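Local coordinates for protein glycerophosphoryl diester phosphodiesterase (Agrobacterium tumefaciens str. C58, PDB 3KS6) that belongs to the glycerophosphoryl diester phosphodiesterase family, adopts a TIM-barrel fold and holds a magnesium ion among three acidic side chains, at residues 101-106 with 157-162; 120-125 with 135-140; 190-195 with 205-210. One frame throughout, in Å; residues are numbered along the deposited sequence.

Contact 1: 101-106 with 157-162; sequences NFRCEI and LWLVSP. With MG (magnesium ion), chain F.
Arg103 and Glu105 of strand 101-106 reach the leucines of strand 157-160 across the interior of the barrel, bridging two strands that are not sheet neighbours: the axes of these short segments pass 9.6 Å apart at 59°, with strand 135-139 lying between them in the sheet. Arg103 runs out straight from the backbone, CG anti to its N (chi1 172°) and the chain extended as far as NE, which carries the guanidinium to the leucine branches. Leu157 meets that flat group from above one face, its CD2 lying 3.6 Å from Arg103 NH1 and displaced toward the rim, and the two side chains cross at about a right angle. Leu159 offers its other partner: CD2 comes within 3.6 Å of Arg103 NH2, approaching obliquely. The second branch of Leu159, CD1, packs against the Glu105 carboxylate, 3.5 Å from its CD. Glu105 too is extended, and its end comes closer to Leu159 than the direction of its CB suggests, because the chain stretches inward toward the metal. There OE1 binds magnesium at 2.0 Å; among the other ligands of the ion are two waters and the carboxylates of Glu35 and Asp37.

Each residue type suits its place: an arginine combines a long apolar stem with a charged end, a glutamate is long enough to reach the metal from its strand, and leucine supplies two methyl branches that can touch two polar groups without competing for their bonds. Arg103 also touches Glu33 and Glu35, and its NH2 bonds an unidentified ligand, probably from the crystallisation liquor. The chemistry is thus an apolar wall against buried charge; the low-polarity leucines would be expected to strengthen the electrostatic pull between the metal and its acidic ligands.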
ATOM      1  N   ASN A 101      -2.977   4.726  10.374  1.00 17.62           N
ATOM      2  CA  ASN A 101      -3.933   3.748   9.908  1.00 18.60           C
ATOM      3  C   ASN A 101      -3.380   2.925   8.769  1.00 18.73           C
ATOM      4  O   ASN A 101      -2.254   3.142   8.361  1.00 20.34           O
ATOM      5  CB  ASN A 101      -5.213   4.443   9.552  1.00 18.91           C
ATOM      6  CG  ASN A 101      -5.896   5.022  10.777  1.00 21.18           C
ATOM      7  OD1 ASN A 101      -5.790   4.482  11.881  1.00 23.97           O
ATOM      8  ND2 ASN A 101      -6.586   6.109  10.587  1.00 24.72           N
ATOM      9  N   PHE A 102      -4.169   1.963   8.287  1.00 18.00           N
ATOM     10  CA  PHE A 102      -3.662   0.960   7.361  1.00 16.50           C
ATOM     11  C   PHE A 102      -4.074   1.259   5.929  1.00 14.36           C
ATOM     12  O   PHE A 102      -5.229   1.650   5.688  1.00 14.70           O
ATOM     13  CB  PHE A 102      -4.273  -0.414   7.693  1.00 15.43           C
ATOM     14  CG  PHE A 102      -3.610  -1.196   8.835  1.00 17.61           C
ATOM     15  CD1 PHE A 102      -2.468  -0.784   9.484  1.00 18.09           C
ATOM     16  CD2 PHE A 102      -4.114  -2.456   9.149  1.00 19.39           C
ATOM     17  CE1 PHE A 102      -1.875  -1.567  10.468  1.00 22.33           C
ATOM     18  CE2 PHE A 102      -3.498  -3.243  10.137  1.00 18.37           C
ATOM     19  CZ  PHE A 102      -2.382  -2.769  10.792  1.00 20.87           C
ATOM     20  N   ARG A 103      -3.142   1.021   5.001  1.00 16.14           N
ATOM     21  CA  ARG A 103      -3.392   0.981   3.568  1.00 15.15           C
ATOM     22  C   ARG A 103      -2.927  -0.447   3.153  1.00 14.71           C
ATOM     23  O   ARG A 103      -1.730  -0.747   3.060  1.00 17.61           O
ATOM     24  CB  ARG A 103      -2.645   2.103   2.829  1.00 18.79           C
ATOM     25  CG  ARG A 103      -2.701   2.024   1.283  1.00 21.05           C
ATOM     26  CD  ARG A 103      -1.794   3.044   0.726  1.00 20.78           C
ATOM     27  NE  ARG A 103      -1.519   2.932  -0.704  1.00 19.82           N
ATOM     28  CZ  ARG A 103      -1.764   3.874  -1.607  1.00 19.48           C
ATOM     29  NH1 ARG A 103      -2.270   5.071  -1.279  1.00 17.06           N
ATOM     30  NH2 ARG A 103      -1.397   3.645  -2.855  1.00 16.34           N
ATOM     31  N   CYS A 104      -3.895  -1.315   2.975  1.00 17.70           N
ATOM     32  CA  CYS A 104      -3.659  -2.732   2.751  1.00 19.21           C
ATOM     33  C   CYS A 104      -3.757  -3.090   1.270  1.00 21.16           C
ATOM     34  O   CYS A 104      -4.811  -2.908   0.687  1.00 22.09           O
ATOM     35  CB  CYS A 104      -4.727  -3.505   3.552  1.00 23.68           C
ATOM     36  SG  CYS A 104      -4.674  -5.289   3.343  1.00 23.76           S
ATOM     37  N   GLU A 105      -2.707  -3.648   0.681  1.00 18.85           N
ATOM     38  CA  GLU A 105      -2.759  -4.033  -0.744  1.00 17.70           C
ATOM     39  C   GLU A 105      -2.986  -5.516  -0.906  1.00 17.16           C
ATOM     40  O   GLU A 105      -2.294  -6.318  -0.289  1.00 20.01           O
ATOM     41  CB  GLU A 105      -1.481  -3.621  -1.500  1.00 17.01           C
ATOM     42  CG  GLU A 105      -1.650  -3.747  -3.012  1.00 13.90           C
ATOM     43  CD  GLU A 105      -0.411  -3.382  -3.799  1.00 17.35           C
ATOM     44  OE1 GLU A 105       0.468  -2.642  -3.272  1.00 21.77           O
ATOM     45  OE2 GLU A 105      -0.297  -3.900  -4.943  1.00 19.96           O
ATOM     46  N   ILE A 106      -3.948  -5.851  -1.743  1.00 19.22           N
ATOM     47  CA  ILE A 106      -4.294  -7.227  -2.120  1.00 18.04           C
ATOM     48  C   ILE A 106      -3.546  -7.570  -3.410  1.00 17.91           C
ATOM     49  O   ILE A 106      -3.824  -6.998  -4.492  1.00 19.19           O
ATOM     50  CB  ILE A 106      -5.804  -7.348  -2.374  1.00 17.44           C
ATOM     51  CG1 ILE A 106      -6.591  -6.919  -1.142  1.00 21.05           C
ATOM     52  CG2 ILE A 106      -6.184  -8.814  -2.745  1.00 15.83           C
ATOM     53  CD1 ILE A 106      -6.229  -7.761   0.121  1.00 18.40           C
ATOM     54  N   LEU A 157      -9.095   1.845  -3.282  1.00 18.71           N
ATOM     55  CA  LEU A 157      -8.454   2.598  -4.353  1.00 16.00           C
ATOM     56  C   LEU A 157      -7.776   1.634  -5.333  1.00 17.71           C
ATOM     57  O   LEU A 157      -7.132   0.672  -4.918  1.00 13.37           O
ATOM     58  CB  LEU A 157      -7.488   3.660  -3.843  1.00 19.44           C
ATOM     59  CG  LEU A 157      -6.113   3.257  -3.345  1.00 19.72           C
ATOM     60  CD1 LEU A 157      -5.091   3.276  -4.446  1.00 17.04           C
ATOM     61  CD2 LEU A 157      -5.622   4.146  -2.206  1.00 25.51           C
ATOM     62  N   TRP A 158      -7.930   1.952  -6.617  1.00 15.97           N
ATOM     63  CA  TRP A 158      -7.374   1.171  -7.713  1.00 14.38           C
ATOM     64  C   TRP A 158      -6.026   1.731  -8.090  1.00 17.09           C
ATOM     65  O   TRP A 158      -5.871   2.914  -8.423  1.00 16.76           O
ATOM     66  CB  TRP A 158      -8.333   1.175  -8.893  1.00 16.04           C
ATOM     67  CG  TRP A 158      -7.857   0.316 -10.043  1.00 14.28           C
ATOM     68  CD1 TRP A 158      -7.134  -0.820  -9.978  1.00 18.88           C
ATOM     69  CD2 TRP A 158      -8.110   0.565 -11.431  1.00 13.42           C
ATOM     70  NE1 TRP A 158      -6.882  -1.296 -11.252  1.00 17.66           N
ATOM     71  CE2 TRP A 158      -7.470  -0.447 -12.157  1.00 16.63           C
ATOM     72  CE3 TRP A 158      -8.826   1.552 -12.119  1.00 18.12           C
ATOM     73  CZ2 TRP A 158      -7.533  -0.518 -13.555  1.00 21.71           C
ATOM     74  CZ3 TRP A 158      -8.873   1.492 -13.481  1.00 14.90           C
ATOM     75  CH2 TRP A 158      -8.243   0.464 -14.193  1.00 18.34           C
ATOM     76  N   LEU A 159      -5.030   0.866  -8.000  1.00 16.92           N
ATOM     77  CA  LEU A 159      -3.666   1.175  -8.408  1.00 17.95           C
ATOM     78  C   LEU A 159      -3.549   0.924  -9.883  1.00 19.03           C
ATOM     79  O   LEU A 159      -3.768  -0.216 -10.368  1.00 16.65           O
ATOM     80  CB  LEU A 159      -2.695   0.277  -7.657  1.00 21.46           C
ATOM     81  CG  LEU A 159      -2.688   0.479  -6.124  1.00 19.58           C
ATOM     82  CD1 LEU A 159      -1.957  -0.688  -5.409  1.00 17.02           C
ATOM     83  CD2 LEU A 159      -2.037   1.815  -5.834  1.00 20.65           C
ATOM     84  N   VAL A 160      -3.222   1.995 -10.597  1.00 16.16           N
ATOM     85  CA  VAL A 160      -3.159   2.000 -12.080  1.00 16.61           C
ATOM     86  C   VAL A 160      -1.690   2.084 -12.501  1.00 16.57           C
ATOM     87  O   VAL A 160      -1.015   3.130 -12.334  1.00 17.27           O
ATOM     88  CB  VAL A 160      -3.962   3.179 -12.617  1.00 16.38           C
ATOM     89  CG1 VAL A 160      -3.861   3.272 -14.168  1.00 16.16           C
ATOM     90  CG2 VAL A 160      -5.443   3.079 -12.169  1.00 18.54           C
ATOM     91  N   SER A 161      -1.165   0.981 -13.026  1.00 18.50           N
ATOM     92  CA  SER A 161       0.233   0.897 -13.425  1.00 16.62           C
ATOM     93  C   SER A 161       0.538   1.804 -14.621  1.00 15.92           C
ATOM     94  O   SER A 161      -0.366   2.120 -15.407  1.00 17.12           O
ATOM     95  CB  SER A 161       0.590  -0.529 -13.810  1.00 20.38           C
ATOM     96  OG  SER A 161      -0.171  -0.906 -14.949  1.00 18.04           O
ATOM     97  N   PRO A 162       1.804   2.222 -14.772  1.00 17.05           N
ATOM     98  CA  PRO A 162       2.182   2.990 -15.979  1.00 17.76           C
ATOM     99  C   PRO A 162       1.689   2.352 -17.301  1.00 19.75           C
ATOM    100  O   PRO A 162       1.205   3.083 -18.178  1.00 18.37           O
ATOM    101  CB  PRO A 162       3.720   3.091 -15.865  1.00 21.94           C
ATOM    102  CG  PRO A 162       3.922   3.146 -14.327  1.00 21.10           C
ATOM    103  CD  PRO A 162       2.930   2.083 -13.830  1.00 20.32           C
TER
HETATM  104 MG    MG F 251       2.111  -2.380  -2.096  1.00 17.72          MG
HETATM  105  O   HOH W   1       3.932  -2.335  -1.005  1.00 16.16           O
HETATM  106  O   HOH W   2       3.181  -3.152  -3.716  1.00 20.80           O

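Contact 2: 120-125 with 135-140; sequences ALVIAG and TTFSSF
Val122 and Ile123, consecutive residues of helix 118-128, both touch the ring of Phe137 from strand 135-139, and the contact between the segments is purely apolar. Val122 points toward the strand, and its CG1 meets the rim of the ring near the ring plane, 4.2 Å from Phe137 CE1. Having that branch anti to the backbone N (chi1 169°) puts it where it meets the ring edge, and the valine and phenylalanine side chains run antiparallel alongside one another. Ile123 uses CG1, 4.2 Å from Phe137 CZ, approaching obliquely, and its side chain lies across the aromatic one. Both distances are comfortable van der Waals separations, and the buried surface is modest at 89 Å². Branched aliphatics suit this helix face because they fill the space around a ring with little freedom of their own, while phenylalanine is long enough to span from the strand to the helix.

Within the strand, the methyl CG2 of Thr135 sits 3.8 Å above the Phe137 ring, over the centre of one face, a CH-pi arrangement.

As for backbone hydrogen bonds, the helix bonds within itself, Ala124 N to Ala120 O at 3.0 Å and Gly125 N to Leu121 O at 2.9 Å, whereas the strand bonds to its sheet neighbours.

In the fold, helix 118-128 is the crossover of the beta-alpha-beta unit that links the parallel strands 101-106 and 135-139. Phe137 also touches Leu148 of the next helix, 142-151, and Ile123 touches Ala151 there, while the Phe137 backbone pairs with strand 156-160 through Leu157.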
ATOM      1  N   ALA A 120     -11.749 -12.459   1.783  1.00 20.82           N
ATOM      2  CA  ALA A 120     -12.538 -12.846   2.970  1.00 21.03           C
ATOM      3  C   ALA A 120     -11.640 -13.101   4.195  1.00 20.23           C
ATOM      4  O   ALA A 120     -11.960 -12.651   5.304  1.00 22.00           O
ATOM      5  CB  ALA A 120     -13.413 -14.087   2.669  1.00 22.93           C
ATOM      6  N   LEU A 121     -10.534 -13.826   3.997  1.00 19.18           N
ATOM      7  CA  LEU A 121      -9.576 -14.115   5.081  1.00 22.42           C
ATOM      8  C   LEU A 121      -8.974 -12.849   5.674  1.00 21.17           C
ATOM      9  O   LEU A 121      -8.762 -12.729   6.899  1.00 19.76           O
ATOM     10  CB  LEU A 121      -8.374 -14.909   4.572  1.00 24.35           C
ATOM     11  CG  LEU A 121      -8.035 -16.356   4.861  1.00 38.42           C
ATOM     12  CD1 LEU A 121      -8.924 -17.259   3.983  1.00 46.25           C
ATOM     13  CD2 LEU A 121      -6.483 -16.543   4.569  1.00 31.77           C
ATOM     14  N   VAL A 122      -8.595 -11.947   4.782  1.00 20.84           N
ATOM     15  CA  VAL A 122      -7.976 -10.699   5.225  1.00 19.51           C
ATOM     16  C   VAL A 122      -8.968  -9.860   6.041  1.00 18.11           C
ATOM     17  O   VAL A 122      -8.621  -9.362   7.120  1.00 18.65           O
ATOM     18  CB  VAL A 122      -7.356  -9.881   4.039  1.00 19.90           C
ATOM     19  CG1 VAL A 122      -6.969  -8.438   4.528  1.00 19.22           C
ATOM     20  CG2 VAL A 122      -6.161 -10.618   3.395  1.00 17.30           C
ATOM     21  N   ILE A 123     -10.184  -9.704   5.533  1.00 20.61           N
ATOM     22  CA  ILE A 123     -11.216  -8.914   6.217  1.00 19.76           C
ATOM     23  C   ILE A 123     -11.489  -9.538   7.608  1.00 21.34           C
ATOM     24  O   ILE A 123     -11.538  -8.845   8.605  1.00 21.13           O
ATOM     25  CB  ILE A 123     -12.506  -8.794   5.372  1.00 20.10           C
ATOM     26  CG1 ILE A 123     -12.262  -7.889   4.151  1.00 19.34           C
ATOM     27  CG2 ILE A 123     -13.673  -8.269   6.231  1.00 22.20           C
ATOM     28  CD1 ILE A 123     -13.334  -7.984   3.111  1.00 18.18           C
ATOM     29  N   ALA A 124     -11.570 -10.872   7.669  1.00 21.70           N
ATOM     30  CA  ALA A 124     -11.766 -11.576   8.954  1.00 20.14           C
ATOM     31  C   ALA A 124     -10.623 -11.363   9.922  1.00 18.90           C
ATOM     32  O   ALA A 124     -10.826 -11.153  11.107  1.00 19.11           O
ATOM     33  CB  ALA A 124     -11.978 -13.084   8.702  1.00 20.52           C
ATOM     34  N   GLY A 125      -9.402 -11.420   9.430  1.00 18.26           N
ATOM     35  CA  GLY A 125      -8.242 -11.179  10.272  1.00 19.02           C
ATOM     36  C   GLY A 125      -8.201  -9.767  10.796  1.00 18.36           C
ATOM     37  O   GLY A 125      -7.875  -9.547  11.970  1.00 18.93           O
ATOM     38  N   THR A 135      -8.822   0.664   8.073  1.00 17.58           N
ATOM     39  CA  THR A 135      -8.135   0.181   6.876  1.00 16.22           C
ATOM     40  C   THR A 135      -8.762   0.728   5.581  1.00 18.64           C
ATOM     41  O   THR A 135     -10.001   0.817   5.447  1.00 18.43           O
ATOM     42  CB  THR A 135      -8.143  -1.370   6.823  1.00 17.00           C
ATOM     43  OG1 THR A 135      -7.456  -1.876   7.958  1.00 18.54           O
ATOM     44  CG2 THR A 135      -7.435  -1.894   5.551  1.00 19.58           C
ATOM     45  N   THR A 136      -7.880   1.131   4.669  1.00 19.09           N
ATOM     46  CA  THR A 136      -8.207   1.398   3.256  1.00 17.23           C
ATOM     47  C   THR A 136      -7.582   0.263   2.459  1.00 17.81           C
ATOM     48  O   THR A 136      -6.462  -0.153   2.749  1.00 16.89           O
ATOM     49  CB  THR A 136      -7.582   2.750   2.789  1.00 20.10           C
ATOM     50  OG1 THR A 136      -8.343   3.831   3.340  1.00 23.76           O
ATOM     51  CG2 THR A 136      -7.552   2.877   1.272  1.00 24.72           C
ATOM     52  N   PHE A 137      -8.287  -0.231   1.445  1.00 19.03           N
ATOM     53  CA  PHE A 137      -7.785  -1.326   0.635  1.00 18.69           C
ATOM     54  C   PHE A 137      -7.375  -0.842  -0.746  1.00 19.55           C
ATOM     55  O   PHE A 137      -8.036   0.005  -1.345  1.00 17.90           O
ATOM     56  CB  PHE A 137      -8.841  -2.431   0.455  1.00 20.25           C
ATOM     57  CG  PHE A 137      -9.197  -3.123   1.739  1.00 18.20           C
ATOM     58  CD1 PHE A 137      -8.459  -4.219   2.175  1.00 19.36           C
ATOM     59  CD2 PHE A 137     -10.278  -2.698   2.482  1.00 19.15           C
ATOM     60  CE1 PHE A 137      -8.799  -4.870   3.343  1.00 19.97           C
ATOM     61  CE2 PHE A 137     -10.616  -3.338   3.688  1.00 19.89           C
ATOM     62  CZ  PHE A 137      -9.889  -4.448   4.090  1.00 16.80           C
ATOM     63  N   SER A 138      -6.327  -1.453  -1.281  1.00 18.70           N
ATOM     64  CA  SER A 138      -5.832  -1.076  -2.606  1.00 16.14           C
ATOM     65  C   SER A 138      -5.489  -2.356  -3.379  1.00 16.98           C
ATOM     66  O   SER A 138      -5.279  -3.383  -2.771  1.00 13.76           O
ATOM     67  CB  SER A 138      -4.561  -0.249  -2.478  1.00 17.13           C
ATOM     68  OG  SER A 138      -3.507  -0.990  -1.880  1.00 17.10           O
ATOM     69  N   SER A 139      -5.478  -2.273  -4.710  1.00 17.31           N
ATOM     70  CA  SER A 139      -5.021  -3.394  -5.533  1.00 16.21           C
ATOM     71  C   SER A 139      -4.790  -2.900  -6.915  1.00 16.46           C
ATOM     72  O   SER A 139      -5.465  -1.947  -7.333  1.00 15.50           O
ATOM     73  CB  SER A 139      -6.103  -4.468  -5.626  1.00 18.79           C
ATOM     74  OG  SER A 139      -5.623  -5.618  -6.268  1.00 17.00           O
ATOM     75  N   PHE A 140      -3.861  -3.536  -7.647  1.00 14.57           N
ATOM     76  CA  PHE A 140      -3.753  -3.282  -9.094  1.00 15.80           C
ATOM     77  C   PHE A 140      -4.811  -4.061  -9.883  1.00 16.59           C
ATOM     78  O   PHE A 140      -5.037  -3.750 -11.051  1.00 16.47           O
ATOM     79  CB  PHE A 140      -2.388  -3.707  -9.615  1.00 17.20           C
ATOM     80  CG  PHE A 140      -1.285  -2.746  -9.305  1.00 16.05           C
ATOM     81  CD1 PHE A 140      -0.574  -2.830  -8.113  1.00 17.91           C
ATOM     82  CD2 PHE A 140      -0.958  -1.732 -10.192  1.00 18.66           C
ATOM     83  CE1 PHE A 140       0.456  -1.958  -7.835  1.00 17.68           C
ATOM     84  CE2 PHE A 140       0.078  -0.843  -9.890  1.00 19.76           C
ATOM     85  CZ  PHE A 140       0.775  -0.978  -8.726  1.00 20.12           C
TER

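Contact 3: 190-195 with 205-210; sequences DTADAG and LDFGCW
The Phe207 ring turns its edge to Ala192: the CB methyl lies in the ring plane, 3.8 Å from CZ and 4.1 Å from CE2. Phe207 also touches Leu196, Met197 and Val200 of helix 194-202 and Val187 of strand 184-188. CG of Phe207 is anti to the backbone N (chi1 -178°), which extends the ring from strand 206-210 toward the loop before the helix. Two residues further along the strand, Cys209 points the same way, and its SG lies 3.8 Å from the same Ala192 CB. The one methyl thus touches both the ring rim and the sulfur, which lie side by side on the strand. Alanine suits the spot because a small side chain can enter where the loop comes close to the strand; cysteine offers a compact, weakly polar atom, and phenylalanine a long reach into the layer between sheet and helix.

Just after Ala192, Asp193 is the N-cap of helix 194-202, its OD1 accepting a bond from Leu196 N, while Ala192 O is bonded by Lys220 NZ. The arrangement belongs to the beta-alpha-beta unit of strand 184-188, helix 194-202 and strand 206-210, the repeating right-handed crossover from which a TIM barrel is built.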
ATOM      1  N   ASP A 190       5.718   9.367 -11.303  1.00 17.47           N
ATOM      2  CA  ASP A 190       6.349   9.794 -12.564  1.00 18.99           C
ATOM      3  C   ASP A 190       5.364   9.892 -13.732  1.00 21.99           C
ATOM      4  O   ASP A 190       5.721  10.470 -14.741  1.00 23.32           O
ATOM      5  CB  ASP A 190       7.537   8.896 -12.951  1.00 18.41           C
ATOM      6  CG  ASP A 190       8.727   9.001 -11.988  1.00 22.06           C
ATOM      7  OD1 ASP A 190       8.831   9.993 -11.225  1.00 24.06           O
ATOM      8  OD2 ASP A 190       9.547   8.064 -12.030  1.00 25.65           O
ATOM      9  N   THR A 191       4.156   9.323 -13.597  1.00 19.25           N
ATOM     10  CA  THR A 191       3.094   9.457 -14.581  1.00 19.85           C
ATOM     11  C   THR A 191       2.038  10.527 -14.250  1.00 19.68           C
ATOM     12  O   THR A 191       1.123  10.787 -15.028  1.00 20.01           O
ATOM     13  CB  THR A 191       2.407   8.105 -14.856  1.00 17.28           C
ATOM     14  OG1 THR A 191       1.617   7.701 -13.723  1.00 20.36           O
ATOM     15  CG2 THR A 191       3.454   7.032 -15.216  1.00 20.20           C
ATOM     16  N   ALA A 192       2.169  11.177 -13.106  1.00 21.16           N
ATOM     17  CA  ALA A 192       1.241  12.184 -12.676  1.00 18.54           C
ATOM     18  C   ALA A 192       1.659  13.532 -13.220  1.00 21.12           C
ATOM     19  O   ALA A 192       2.851  13.799 -13.381  1.00 22.80           O
ATOM     20  CB  ALA A 192       1.214  12.252 -11.118  1.00 18.55           C
ATOM     21  N   ASP A 193       0.665  14.378 -13.427  1.00 22.16           N
ATOM     22  CA  ASP A 193       0.834  15.766 -13.769  1.00 23.19           C
ATOM     23  C   ASP A 193      -0.493  16.479 -13.565  1.00 24.24           C
ATOM     24  O   ASP A 193      -1.530  15.823 -13.315  1.00 20.35           O
ATOM     25  CB  ASP A 193       1.387  15.907 -15.184  1.00 25.96           C
ATOM     26  CG  ASP A 193       0.527  15.244 -16.231  1.00 27.12           C
ATOM     27  OD1 ASP A 193      -0.697  15.436 -16.221  1.00 21.88           O
ATOM     28  OD2 ASP A 193       1.084  14.532 -17.097  1.00 34.60           O
ATOM     29  N   ALA A 194      -0.467  17.808 -13.652  1.00 24.18           N
ATOM     30  CA  ALA A 194      -1.663  18.635 -13.428  1.00 23.31           C
ATOM     31  C   ALA A 194      -2.848  18.252 -14.306  1.00 23.03           C
ATOM     32  O   ALA A 194      -3.982  18.241 -13.842  1.00 24.07           O
ATOM     33  CB  ALA A 194      -1.326  20.147 -13.646  1.00 23.92           C
ATOM     34  N   GLY A 195      -2.586  17.991 -15.590  1.00 22.44           N
ATOM     35  CA  GLY A 195      -3.663  17.643 -16.518  1.00 23.82           C
ATOM     36  C   GLY A 195      -4.333  16.326 -16.140  1.00 19.02           C
ATOM     37  O   GLY A 195      -5.543  16.211 -16.233  1.00 17.45           O
ATOM     38  N   LEU A 205     -13.480  11.505  -9.201  1.00 16.97           N
ATOM     39  CA  LEU A 205     -12.600  10.547  -8.568  1.00 18.37           C
ATOM     40  C   LEU A 205     -11.519  11.204  -7.765  1.00 19.26           C
ATOM     41  O   LEU A 205     -11.031  12.283  -8.145  1.00 20.71           O
ATOM     42  CB  LEU A 205     -11.915   9.696  -9.648  1.00 17.27           C
ATOM     43  CG  LEU A 205     -12.768   8.856 -10.608  1.00 21.42           C
ATOM     44  CD1 LEU A 205     -11.854   8.221 -11.631  1.00 21.79           C
ATOM     45  CD2 LEU A 205     -13.609   7.820  -9.863  1.00 25.09           C
ATOM     46  N   ASP A 206     -11.108  10.571  -6.671  1.00 17.89           N
ATOM     47  CA  ASP A 206      -9.970  11.090  -5.915  1.00 18.57           C
ATOM     48  C   ASP A 206      -8.682  10.656  -6.614  1.00 20.59           C
ATOM     49  O   ASP A 206      -8.654   9.658  -7.325  1.00 18.21           O
ATOM     50  CB  ASP A 206      -9.934  10.585  -4.473  1.00 19.36           C
ATOM     51  CG  ASP A 206     -10.930  11.290  -3.560  1.00 25.78           C
ATOM     52  OD1 ASP A 206     -11.459  12.341  -3.943  1.00 26.03           O
ATOM     53  OD2 ASP A 206     -11.178  10.767  -2.455  1.00 24.31           O
ATOM     54  N   PHE A 207      -7.618  11.418  -6.399  1.00 19.28           N
ATOM     55  CA  PHE A 207      -6.359  11.224  -7.122  1.00 19.85           C
ATOM     56  C   PHE A 207      -5.177  11.221  -6.179  1.00 19.58           C
ATOM     57  O   PHE A 207      -4.900  12.215  -5.515  1.00 19.34           O
ATOM     58  CB  PHE A 207      -6.150  12.350  -8.175  1.00 19.38           C
ATOM     59  CG  PHE A 207      -4.877  12.181  -9.017  1.00 19.92           C
ATOM     60  CD1 PHE A 207      -4.862  11.334 -10.136  1.00 17.88           C
ATOM     61  CD2 PHE A 207      -3.722  12.861  -8.696  1.00 18.42           C
ATOM     62  CE1 PHE A 207      -3.721  11.168 -10.895  1.00 20.56           C
ATOM     63  CE2 PHE A 207      -2.556  12.702  -9.463  1.00 21.86           C
ATOM     64  CZ  PHE A 207      -2.553  11.842 -10.546  1.00 21.94           C
ATOM     65  N   GLY A 208      -4.435  10.125  -6.178  1.00 17.23           N
ATOM     66  CA  GLY A 208      -3.210  10.024  -5.423  1.00 18.69           C
ATOM     67  C   GLY A 208      -2.096   9.302  -6.164  1.00 19.88           C
ATOM     68  O   GLY A 208      -2.269   8.881  -7.316  1.00 16.63           O
ATOM     69  N   CYS A 209      -0.952   9.159  -5.501  1.00 18.49           N
ATOM     70  CA  CYS A 209       0.227   8.605  -6.143  1.00 16.70           C
ATOM     71  C   CYS A 209       0.962   7.567  -5.314  1.00 17.45           C
ATOM     72  O   CYS A 209       0.691   7.345  -4.113  1.00 20.28           O
ATOM     73  CB  CYS A 209       1.198   9.728  -6.582  1.00 19.22           C
ATOM     74  SG  CYS A 209       0.443  10.985  -7.607  1.00 20.87           S
ATOM     75  N   TRP A 210       1.878   6.880  -5.980  1.00 17.60           N
ATOM     76  CA  TRP A 210       2.756   5.906  -5.344  1.00 16.57           C
ATOM     77  C   TRP A 210       4.142   5.976  -6.005  1.00 19.49           C
ATOM     78  O   TRP A 210       4.343   6.656  -7.031  1.00 19.27           O
ATOM     79  CB  TRP A 210       2.168   4.477  -5.352  1.00 18.46           C
ATOM     80  CG  TRP A 210       1.594   4.029  -6.653  1.00 16.49           C
ATOM     81  CD1 TRP A 210       0.357   4.251  -7.096  1.00 17.58           C
ATOM     82  CD2 TRP A 210       2.263   3.257  -7.670  1.00 17.82           C
ATOM     83  NE1 TRP A 210       0.188   3.688  -8.350  1.00 17.39           N
ATOM     84  CE2 TRP A 210       1.346   3.057  -8.708  1.00 18.26           C
ATOM     85  CE3 TRP A 210       3.543   2.697  -7.788  1.00 18.83           C
ATOM     86  CZ2 TRP A 210       1.679   2.368  -9.868  1.00 14.94           C
ATOM     87  CZ3 TRP A 210       3.863   2.002  -8.919  1.00 19.18           C
ATOM     88  CH2 TRP A 210       2.939   1.838  -9.950  1.00 19.70           C
TER

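In the fold
From the N terminus, strand 101-106 opens contact 1. Helix 118-128 and strand 135-139 follow and form contact 2, which closes a short loop while contact 1 is still open; the chain then passes through helix 142-151, and strand 156-160 completes contact 1. Contact 2 is therefore enclosed by contact 1, and strand 135-139 lies between both strands of contact 1 in the sheet, bonding to the first through Cys104 N to Thr136 O and pairing with the second. Contact 3, in series, closes the short loop through helix 194-202, from the residues before it to strand 206-210. Contact 1 faces the barrel interior, whereas contacts 2 and 3 join sheet to outer layer; Trp210 packs on Leu159 and Phe140, bringing all three together.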